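Local coordinates for protein glycosyl hydrolase family 88 (Pedobacter heparinus, PDB 3WIW) that cleaves unsaturated glucuronyl residues from fragments of heparin, as an unsaturated glucuronyl hydrolase with an alpha6/alpha6-barrel fold, at residues A[41-46]-A[80-85]; A[121-126]-A[377-382]; A[307-312]-A[334-339]. All blocks are in the same frame, centred on the assembly; numbering follows the deposited sequence.

Contact 1: residues A[41-46]-A[80-85]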
loop_
_atom_site.group_PDB
_atom_site.type_symbol
_atom_site.label_atom_id
_atom_site.label_comp_id
_atom_site.label_asym_id
_atom_site.label_seq_id
_atom_site.Cartn_x
_atom_site.Cartn_y
_atom_site.Cartn_z
ATOM N N ILE A 41 -5.296 1.416 -21.025
ATOM C CA ILE A 41 -6.183 2.444 -21.573
ATOM C C ILE A 41 -6.569 3.471 -20.509
ATOM O O ILE A 41 -6.512 4.692 -20.751
ATOM C CB ILE A 41 -7.451 1.826 -22.198
ATOM C CG1 ILE A 41 -7.085 1.067 -23.470
ATOM C CG2 ILE A 41 -8.462 2.903 -22.545
ATOM C CD1 ILE A 41 -8.167 0.113 -23.930
ATOM N N GLN A 42 -6.948 2.988 -19.332
ATOM C CA GLN A 42 -7.354 3.876 -18.248
ATOM C C GLN A 42 -6.227 4.844 -17.892
ATOM O O GLN A 42 -6.452 6.060 -17.796
ATOM C CB GLN A 42 -7.781 3.060 -17.024
ATOM C CG GLN A 42 -9.090 2.263 -17.214
ATOM C CD GLN A 42 -10.312 3.157 -17.431
ATOM O OE1 GLN A 42 -10.487 3.735 -18.500
ATOM N NE2 GLN A 42 -11.154 3.287 -16.398
ATOM N N LEU A 43 -5.016 4.311 -17.716
ATOM C CA LEU A 43 -3.867 5.120 -17.354
ATOM C C LEU A 43 -3.531 6.113 -18.452
ATOM O O LEU A 43 -3.156 7.251 -18.167
ATOM C CB LEU A 43 -2.657 4.230 -17.076
ATOM C CG LEU A 43 -2.749 3.422 -15.785
ATOM C CD1 LEU A 43 -1.562 2.460 -15.690
ATOM C CD2 LEU A 43 -2.846 4.328 -14.537
ATOM N N THR A 44 -3.650 5.690 -19.708
ATOM C CA THR A 44 -3.380 6.581 -20.829
ATOM C C THR A 44 -4.322 7.785 -20.786
ATOM O O THR A 44 -3.886 8.938 -20.896
ATOM C CB THR A 44 -3.524 5.843 -22.167
ATOM O OG1 THR A 44 -2.589 4.762 -22.202
ATOM C CG2 THR A 44 -3.295 6.772 -23.362
ATOM N N ARG A 45 -5.608 7.520 -20.587
ATOM C CA ARG A 45 -6.591 8.589 -20.521
ATOM C C ARG A 45 -6.398 9.444 -19.262
ATOM O O ARG A 45 -6.527 10.669 -19.320
ATOM C CB ARG A 45 -8.006 8.004 -20.525
ATOM C CG ARG A 45 -8.393 7.208 -21.769
ATOM C CD ARG A 45 -8.517 8.064 -23.003
ATOM N NE ARG A 45 -9.439 9.204 -22.898
ATOM C CZ ARG A 45 -10.765 9.167 -23.057
ATOM N NH1 ARG A 45 -11.417 8.029 -23.287
ATOM N NH2 ARG A 45 -11.461 10.295 -22.968
ATOM N N ALA A 46 -6.127 8.809 -18.120
ATOM C CA ALA A 46 -5.893 9.560 -16.885
ATOM C C ALA A 46 -4.734 10.549 -17.042
ATOM O O ALA A 46 -4.840 11.722 -16.659
ATOM C CB ALA A 46 -5.625 8.613 -15.736
ATOM N N GLY A 80 3.186 6.235 -9.405
ATOM C CA GLY A 80 3.612 4.862 -9.217
ATOM C C GLY A 80 2.854 3.890 -10.097
ATOM O O GLY A 80 3.435 2.964 -10.676
ATOM N N THR A 81 1.548 4.095 -10.207
ATOM C CA THR A 81 0.692 3.242 -11.035
ATOM C C THR A 81 1.079 3.360 -12.507
ATOM O O THR A 81 1.090 2.358 -13.247
ATOM C CB THR A 81 -0.791 3.568 -10.799
ATOM O OG1 THR A 81 -1.026 3.519 -9.387
ATOM C CG2 THR A 81 -1.695 2.552 -11.490
ATOM N N LEU A 82 1.441 4.574 -12.929
ATOM C CA LEU A 82 1.948 4.776 -14.280
ATOM C C LEU A 82 3.243 3.986 -14.517
ATOM O O LEU A 82 3.401 3.347 -15.563
ATOM C CB LEU A 82 2.163 6.272 -14.561
ATOM C CG LEU A 82 0.904 7.141 -14.730
ATOM C CD1 LEU A 82 1.292 8.612 -14.759
ATOM C CD2 LEU A 82 0.131 6.740 -15.999
ATOM N N TRP A 83 4.166 3.997 -13.545
ATOM C CA TRP A 83 5.377 3.181 -13.678
ATOM C C TRP A 83 5.024 1.708 -13.824
ATOM O O TRP A 83 5.559 1.005 -14.689
ATOM C CB TRP A 83 6.344 3.376 -12.497
ATOM C CG TRP A 83 7.016 4.719 -12.520
ATOM C CD1 TRP A 83 6.832 5.741 -11.631
ATOM C CD2 TRP A 83 7.924 5.209 -13.522
ATOM N NE1 TRP A 83 7.606 6.821 -11.993
ATOM C CE2 TRP A 83 8.270 6.528 -13.160
ATOM C CE3 TRP A 83 8.474 4.658 -14.686
ATOM C CZ2 TRP A 83 9.150 7.310 -13.922
ATOM C CZ3 TRP A 83 9.330 5.431 -15.446
ATOM C CH2 TRP A 83 9.680 6.741 -15.047
ATOM N N TYR A 84 4.115 1.223 -12.985
ATOM C CA TYR A 84 3.691 -0.167 -13.104
ATOM C C TYR A 84 3.005 -0.486 -14.449
ATOM O O TYR A 84 3.253 -1.535 -15.045
ATOM C CB TYR A 84 2.784 -0.547 -11.942
ATOM C CG TYR A 84 3.469 -0.748 -10.599
ATOM C CD1 TYR A 84 4.859 -0.963 -10.490
ATOM C CD2 TYR A 84 2.720 -0.715 -9.429
ATOM C CE1 TYR A 84 5.452 -1.164 -9.246
ATOM C CE2 TYR A 84 3.305 -0.900 -8.192
ATOM C CZ TYR A 84 4.659 -1.146 -8.097
ATOM O OH TYR A 84 5.230 -1.353 -6.857
ATOM N N GLY A 85 2.166 0.422 -14.941
ATOM C CA GLY A 85 1.540 0.267 -16.238
ATOM C C GLY A 85 2.591 0.168 -17.333
ATOM O O GLY A 85 2.471 -0.650 -18.238
#
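Leu43 and Leu82 illustrate how two neighbouring helices of an alpha6/alpha6 barrel can meet without a polar bond. The segments 41-46 and 80-85, on helices 30-49 and 77-89, run in roughly opposed directions at 133°, their axes 10.3 Å apart. The apolar contacts converge on Leu43. Its CB lies 3.9 Å from CD2 of Leu82, the two side chains passing in opposite directions, while its CD2 reaches to 3.7 Å from CG2 of Thr81, whose side chain it crosses at about a right angle. The Thr81 methyl is available because it stands anti to the backbone N (chi1 -52° to OG1); the hydroxyl hydrogen-bonds to Phe77 O within its own helix.

A second set of contacts is with backbone. CD1 of Leu43 sits 3.6 Å from Thr81 O and 3.8 Å from Gly85 CA, resting on the backbone where Gly85 has no side chain. Thr81 O already accepts the Gly85 N-H. Leu382 of helix 375-392 touches both Leu43 and Thr81, and Leu82 also packs on Ala98 and Phe101 of helix 92-103. With no hydrogen bond between the segments, cohesion probably rests on close apolar fit and exclusion of water.

Contact 2: residues A[121-126]-A[377-382]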
loop_
_atom_site.group_PDB
_atom_site.type_symbol
_atom_site.label_atom_id
_atom_site.label_comp_id
_atom_site.label_asym_id
_atom_site.label_seq_id
_atom_site.Cartn_x
_atom_site.Cartn_y
_atom_site.Cartn_z
ATOM N N LEU A 121 6.912 9.553 -1.798
ATOM C CA LEU A 121 8.138 9.583 -2.611
ATOM C C LEU A 121 8.588 8.213 -3.071
ATOM O O LEU A 121 9.033 8.058 -4.197
ATOM C CB LEU A 121 9.287 10.214 -1.836
ATOM C CG LEU A 121 9.233 11.724 -1.702
ATOM C CD1 LEU A 121 10.273 12.200 -0.692
ATOM C CD2 LEU A 121 9.532 12.368 -3.043
ATOM N N TYR A 122 8.538 7.207 -2.204
ATOM C CA TYR A 122 9.069 5.925 -2.649
ATOM C C TYR A 122 8.178 5.262 -3.724
ATOM O O TYR A 122 8.693 4.637 -4.659
ATOM C CB TYR A 122 9.371 4.994 -1.473
ATOM C CG TYR A 122 10.265 3.837 -1.865
ATOM C CD1 TYR A 122 11.584 4.060 -2.263
ATOM C CD2 TYR A 122 9.789 2.524 -1.842
ATOM C CE1 TYR A 122 12.404 2.994 -2.631
ATOM C CE2 TYR A 122 10.582 1.447 -2.223
ATOM C CZ TYR A 122 11.912 1.696 -2.595
ATOM O OH TYR A 122 12.748 0.652 -2.968
ATOM N N CYS A 123 6.849 5.401 -3.644
ATOM C CA CYS A 123 5.996 4.906 -4.723
ATOM C C CYS A 123 6.173 5.640 -6.040
ATOM O O CYS A 123 5.889 5.079 -7.089
ATOM C CB CYS A 123 4.512 4.942 -4.330
ATOM S SG CYS A 123 4.083 3.908 -2.911
ATOM N N SER A 124 6.636 6.886 -5.987
ATOM C CA SER A 124 6.745 7.687 -7.199
ATOM C C SER A 124 8.192 7.705 -7.678
ATOM O O SER A 124 8.564 6.941 -8.582
ATOM C CB SER A 124 6.171 9.095 -6.951
ATOM O OG SER A 124 6.817 9.722 -5.861
ATOM N N TYR A 125 9.014 8.530 -7.029
ATOM C CA TYR A 125 10.448 8.598 -7.306
ATOM C C TYR A 125 11.141 7.249 -7.126
ATOM O O TYR A 125 12.059 6.931 -7.882
ATOM C CB TYR A 125 11.147 9.618 -6.398
ATOM C CG TYR A 125 11.007 11.046 -6.854
ATOM C CD1 TYR A 125 9.828 11.756 -6.641
ATOM C CD2 TYR A 125 12.049 11.692 -7.522
ATOM C CE1 TYR A 125 9.695 13.058 -7.072
ATOM C CE2 TYR A 125 11.919 12.997 -7.947
ATOM C CZ TYR A 125 10.750 13.682 -7.712
ATOM O OH TYR A 125 10.630 14.990 -8.146
ATOM N N GLY A 126 10.737 6.460 -6.126
ATOM C CA GLY A 126 11.411 5.188 -5.889
ATOM C C GLY A 126 11.258 4.241 -7.071
ATOM O O GLY A 126 12.242 3.660 -7.569
ATOM N N ALA A 377 -5.656 1.663 -4.352
ATOM C CA ALA A 377 -6.187 0.358 -4.782
ATOM C C ALA A 377 -5.619 0.019 -6.153
ATOM O O ALA A 377 -5.172 -1.106 -6.392
ATOM C CB ALA A 377 -7.682 0.362 -4.820
ATOM N N ASP A 378 -5.581 1.002 -7.050
ATOM C CA ASP A 378 -5.069 0.751 -8.394
ATOM C C ASP A 378 -3.570 0.417 -8.365
ATOM O O ASP A 378 -3.129 -0.487 -9.099
ATOM C CB ASP A 378 -5.285 1.955 -9.314
ATOM C CG ASP A 378 -6.746 2.252 -9.604
ATOM O OD1 ASP A 378 -7.642 1.482 -9.202
ATOM O OD2 ASP A 378 -7.006 3.257 -10.299
ATOM N N TYR A 379 -2.797 1.121 -7.530
ATOM C CA TYR A 379 -1.373 0.915 -7.441
ATOM C C TYR A 379 -1.075 -0.513 -6.998
ATOM O O TYR A 379 -0.311 -1.239 -7.663
ATOM C CB TYR A 379 -0.824 1.923 -6.444
ATOM C CG TYR A 379 0.648 1.749 -6.169
ATOM C CD1 TYR A 379 1.628 2.344 -6.991
ATOM C CD2 TYR A 379 1.090 0.998 -5.059
ATOM C CE1 TYR A 379 2.987 2.203 -6.706
ATOM C CE2 TYR A 379 2.454 0.847 -4.779
ATOM C CZ TYR A 379 3.389 1.458 -5.605
ATOM O OH TYR A 379 4.728 1.358 -5.356
ATOM N N TYR A 380 -1.692 -0.950 -5.896
ATOM C CA TYR A 380 -1.409 -2.297 -5.390
ATOM C C TYR A 380 -2.002 -3.388 -6.274
ATOM O O TYR A 380 -1.442 -4.477 -6.365
ATOM C CB TYR A 380 -1.768 -2.464 -3.894
ATOM C CG TYR A 380 -0.838 -1.627 -3.041
ATOM C CD1 TYR A 380 0.514 -1.973 -2.875
ATOM C CD2 TYR A 380 -1.287 -0.434 -2.475
ATOM C CE1 TYR A 380 1.393 -1.177 -2.130
ATOM C CE2 TYR A 380 -0.425 0.375 -1.732
ATOM C CZ TYR A 380 0.921 -0.001 -1.570
ATOM O OH TYR A 380 1.749 0.823 -0.876
ATOM N N TYR A 381 -3.095 -3.087 -6.974
ATOM C CA TYR A 381 -3.623 -4.025 -7.944
ATOM C C TYR A 381 -2.657 -4.258 -9.102
ATOM O O TYR A 381 -2.357 -5.403 -9.447
ATOM C CB TYR A 381 -4.967 -3.518 -8.461
ATOM C CG TYR A 381 -5.559 -4.311 -9.597
ATOM C CD1 TYR A 381 -5.999 -5.621 -9.409
ATOM C CD2 TYR A 381 -5.708 -3.740 -10.848
ATOM C CE1 TYR A 381 -6.593 -6.355 -10.466
ATOM C CE2 TYR A 381 -6.292 -4.444 -11.904
ATOM C CZ TYR A 381 -6.727 -5.749 -11.704
ATOM O OH TYR A 381 -7.296 -6.436 -12.754
ATOM N N LEU A 382 -2.118 -3.186 -9.689
ATOM C CA LEU A 382 -1.148 -3.402 -10.761
ATOM C C LEU A 382 0.131 -4.052 -10.225
ATOM O O LEU A 382 0.747 -4.877 -10.922
ATOM C CB LEU A 382 -0.833 -2.123 -11.547
ATOM C CG LEU A 382 -2.005 -1.539 -12.341
ATOM C CD1 LEU A 382 -1.470 -0.533 -13.335
ATOM C CD2 LEU A 382 -2.816 -2.621 -13.067
#
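The ring of Tyr379 receives Cys123 obliquely. The sulfur is 4.3 Å from the ring centroid and 35° off the normal, a sulfur-aromatic contact displaced toward the phenol end: Cys123 SG is 3.7 Å from Tyr379 CZ and 3.6 Å from Tyr379 OH. At the edge of the same ring, in its plane, lies Tyr380 CD2. The counterpart is the Tyr380 ring, with Tyr379 CD2 3.4 Å above its plane, over its centre. Helix 77-89 completes the surroundings: Phe77 meets Tyr379 edge-to-face, and the Tyr84 ring lies against it with planes at about 30°.

The torsions explain the meeting. Tyr379 has CG anti to the backbone N (chi1 175°), which carries the ring from helix 375-392 to helix 117-132, while Cys123 turns SG anti to its carbonyl carbon. The CB of Cys123 joins in, 3.7 Å from Tyr379 OH. Around Cys123 its own helix widens into a pi-type turn, with Gly126 N bonded to Leu121 O at 3.0 Å.

The Tyr379 hydroxyl is hydrogen-bonded to Asn127 ND2, one turn beyond Cys123, and probably also to Tyr84 OH; Asn127 ND2 bonds to Cys123 O as well. Tyr380 comes to about 4 Å (side chain to side chain) from Trp250, predicted to bind substrate, which places the contact in the barrel interior close to the probable active site. Chemically, a polarisable sulfur nestles against an aromatic ring whose buried hydroxyl is held by an amide from the sulfur's own helix and probably by a second phenol, joining dispersion forces and hydrogen bonding at one point.

Contact 3: residues A[307-312]-A[334-339]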
loop_
_atom_site.group_PDB
_atom_site.type_symbol
_atom_site.label_atom_id
_atom_site.label_comp_id
_atom_site.label_asym_id
_atom_site.label_seq_id
_atom_site.Cartn_x
_atom_site.Cartn_y
_atom_site.Cartn_z
ATOM N N SER A 307 -9.316 -2.015 -1.888
ATOM C CA SER A 307 -7.920 -1.645 -1.644
ATOM C C SER A 307 -7.265 -2.665 -0.716
ATOM O O SER A 307 -6.127 -3.086 -0.949
ATOM C CB SER A 307 -7.822 -0.220 -1.090
ATOM O OG SER A 307 -8.292 -0.115 0.240
ATOM N N ALA A 308 -7.981 -3.094 0.325
ATOM C CA ALA A 308 -7.457 -4.126 1.221
ATOM C C ALA A 308 -7.195 -5.420 0.447
ATOM O O ALA A 308 -6.176 -6.091 0.677
ATOM C CB ALA A 308 -8.408 -4.371 2.389
ATOM N N ALA A 309 -8.143 -5.819 -0.415
ATOM C CA ALA A 309 -7.968 -7.028 -1.233
ATOM C C ALA A 309 -6.711 -6.918 -2.087
ATOM O O ALA A 309 -5.969 -7.893 -2.196
ATOM C CB ALA A 309 -9.161 -7.265 -2.121
ATOM N N ALA A 310 -6.484 -5.762 -2.722
ATOM C CA ALA A 310 -5.341 -5.617 -3.622
ATOM C C ALA A 310 -4.020 -5.722 -2.848
ATOM O O ALA A 310 -3.067 -6.366 -3.323
ATOM C CB ALA A 310 -5.430 -4.306 -4.371
ATOM N N VAL A 311 -3.943 -5.085 -1.678
ATOM C CA VAL A 311 -2.754 -5.139 -0.833
ATOM C C VAL A 311 -2.503 -6.576 -0.391
ATOM O O VAL A 311 -1.369 -7.061 -0.449
ATOM C CB VAL A 311 -2.881 -4.164 0.354
ATOM C CG1 VAL A 311 -1.720 -4.342 1.346
ATOM C CG2 VAL A 311 -2.956 -2.711 -0.138
ATOM N N ILE A 312 -3.566 -7.269 0.022
ATOM C CA ILE A 312 -3.436 -8.662 0.422
ATOM C C ILE A 312 -2.951 -9.532 -0.734
ATOM O O ILE A 312 -2.056 -10.362 -0.539
ATOM C CB ILE A 312 -4.764 -9.210 1.010
ATOM C CG1 ILE A 312 -5.005 -8.577 2.382
ATOM C CG2 ILE A 312 -4.726 -10.725 1.114
ATOM C CD1 ILE A 312 -6.460 -8.672 2.846
ATOM N N GLU A 334 -4.468 -15.379 -6.394
ATOM C CA GLU A 334 -5.035 -15.550 -7.722
ATOM C C GLU A 334 -6.555 -15.385 -7.704
ATOM O O GLU A 334 -7.137 -14.730 -8.584
ATOM C CB GLU A 334 -4.642 -16.920 -8.265
ATOM C CG GLU A 334 -5.155 -17.215 -9.655
ATOM C CD GLU A 334 -4.684 -18.572 -10.137
ATOM O OE1 GLU A 334 -3.803 -18.622 -11.016
ATOM O OE2 GLU A 334 -5.193 -19.595 -9.631
ATOM N N ASP A 335 -7.209 -15.976 -6.700
ATOM C CA ASP A 335 -8.668 -15.880 -6.583
ATOM C C ASP A 335 -9.071 -14.423 -6.344
ATOM O O ASP A 335 -10.037 -13.947 -6.943
ATOM C CB ASP A 335 -9.177 -16.733 -5.427
ATOM C CG ASP A 335 -9.100 -18.225 -5.707
ATOM O OD1 ASP A 335 -9.032 -18.629 -6.896
ATOM O OD2 ASP A 335 -9.124 -19.004 -4.721
ATOM N N ILE A 336 -8.343 -13.696 -5.487
ATOM C CA ILE A 336 -8.650 -12.290 -5.283
ATOM C C ILE A 336 -8.516 -11.548 -6.603
ATOM O O ILE A 336 -9.383 -10.739 -6.960
ATOM C CB ILE A 336 -7.674 -11.628 -4.286
ATOM C CG1 ILE A 336 -7.892 -12.161 -2.863
ATOM C CG2 ILE A 336 -7.836 -10.119 -4.328
ATOM C CD1 ILE A 336 -6.738 -11.786 -1.907
ATOM N N LEU A 337 -7.424 -11.784 -7.323
ATOM C CA LEU A 337 -7.214 -11.071 -8.576
ATOM C C LEU A 337 -8.286 -11.361 -9.622
ATOM O O LEU A 337 -8.680 -10.457 -10.373
ATOM C CB LEU A 337 -5.812 -11.329 -9.136
ATOM C CG LEU A 337 -4.660 -10.765 -8.310
ATOM C CD1 LEU A 337 -3.361 -11.145 -9.002
ATOM C CD2 LEU A 337 -4.806 -9.257 -8.165
ATOM N N LYS A 338 -8.769 -12.600 -9.671
ATOM C CA LYS A 338 -9.850 -12.903 -10.589
ATOM C C LYS A 338 -11.110 -12.116 -10.229
ATOM O O LYS A 338 -11.793 -11.620 -11.120
ATOM C CB LYS A 338 -10.102 -14.397 -10.638
ATOM C CG LYS A 338 -9.035 -15.117 -11.437
ATOM C CD LYS A 338 -9.148 -16.629 -11.327
ATOM C CE LYS A 338 -8.177 -17.298 -12.277
ATOM N NZ LYS A 338 -8.273 -18.775 -12.230
ATOM N N THR A 339 -11.421 -11.982 -8.941
ATOM C CA THR A 339 -12.563 -11.166 -8.520
ATOM C C THR A 339 -12.360 -9.678 -8.831
ATOM O O THR A 339 -13.264 -9.008 -9.365
ATOM C CB THR A 339 -12.886 -11.365 -7.018
ATOM O OG1 THR A 339 -13.204 -12.741 -6.772
ATOM C CG2 THR A 339 -14.083 -10.506 -6.597
#
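Ile336 wedging against Ala309 and Ile312 makes this a small contact without hydrogen bonds, carried by apolar side chains and joining two consecutive helices of the alpha6/alpha6 barrel. Helix 306-322 is followed after a short turn by helix 327-340, and the two form a helical hairpin. The first of them faces helices 245-262 and 375-392, as expected of an inner barrel helix, whereas the second has Lys338 exposed and Glu334 and Asp335 partly so, as expected of an outer one. The contact thus probably ties the inner layer to the outer.

The backbones come near each other where helix 306-322 carries a small residue: the CA atoms of Ala309 and Ile336 are 6.7 Å apart. With only a methyl on the Ala309 side, the branched isoleucine can approach the backbone itself. CG2 of Ile336 stands anti to its own backbone N and is delivered to the alanine, 3.8 Å from Ala309 CB and 3.6 Å from Ala309 O. The other branch extends through CG1 (chi2 166°) to CD1, which is directed at Ile312 and also passes Ala309 O. Ile336 additionally packs on Ala313, and Ala309 on Ile289 and Pro290 of a loop, so the interface continues past the two segments.

Another face of helix 306-322 turns to the barrel interior. Val311 lies against Trp250 and Tyr253, and Ser307 OG is hydrogen-bonded to Arg246 NH1; Trp250 and Arg246 are predicted to bind substrate. The apolar seam thus backs a helix another face of which borders the probable substrate pocket. A further touch is between two methyls of side chains crossing at about a right angle, with Ile312 CG2 lying 3.8 Å from Ile336 CD1.

Overall arrangement
Followed from the N terminus, contact 1 closes first, bringing helix 77-89 back onto helix 30-49 across a span that holds a short two-stranded sheet. Contact 2 then opens and closes much the longest loop, 250 residues, by joining helix 117-132 to helix 375-392 near the chain's end. Contact 3 is nested inside that loop and links two successive helices. No two contacts cross. Helix 375-392 is the common element: Thr81 and Tyr84 of contact 1 touch Tyr379, and the centres of contacts 1 and 2 lie about 11 Å apart, while Tyr380 and Ala377 pack on Val311 and Ser307. Contacts 1 and 3 do not touch; contact 2 bridges them and probably, together with helix 77-89, helps close the barrel.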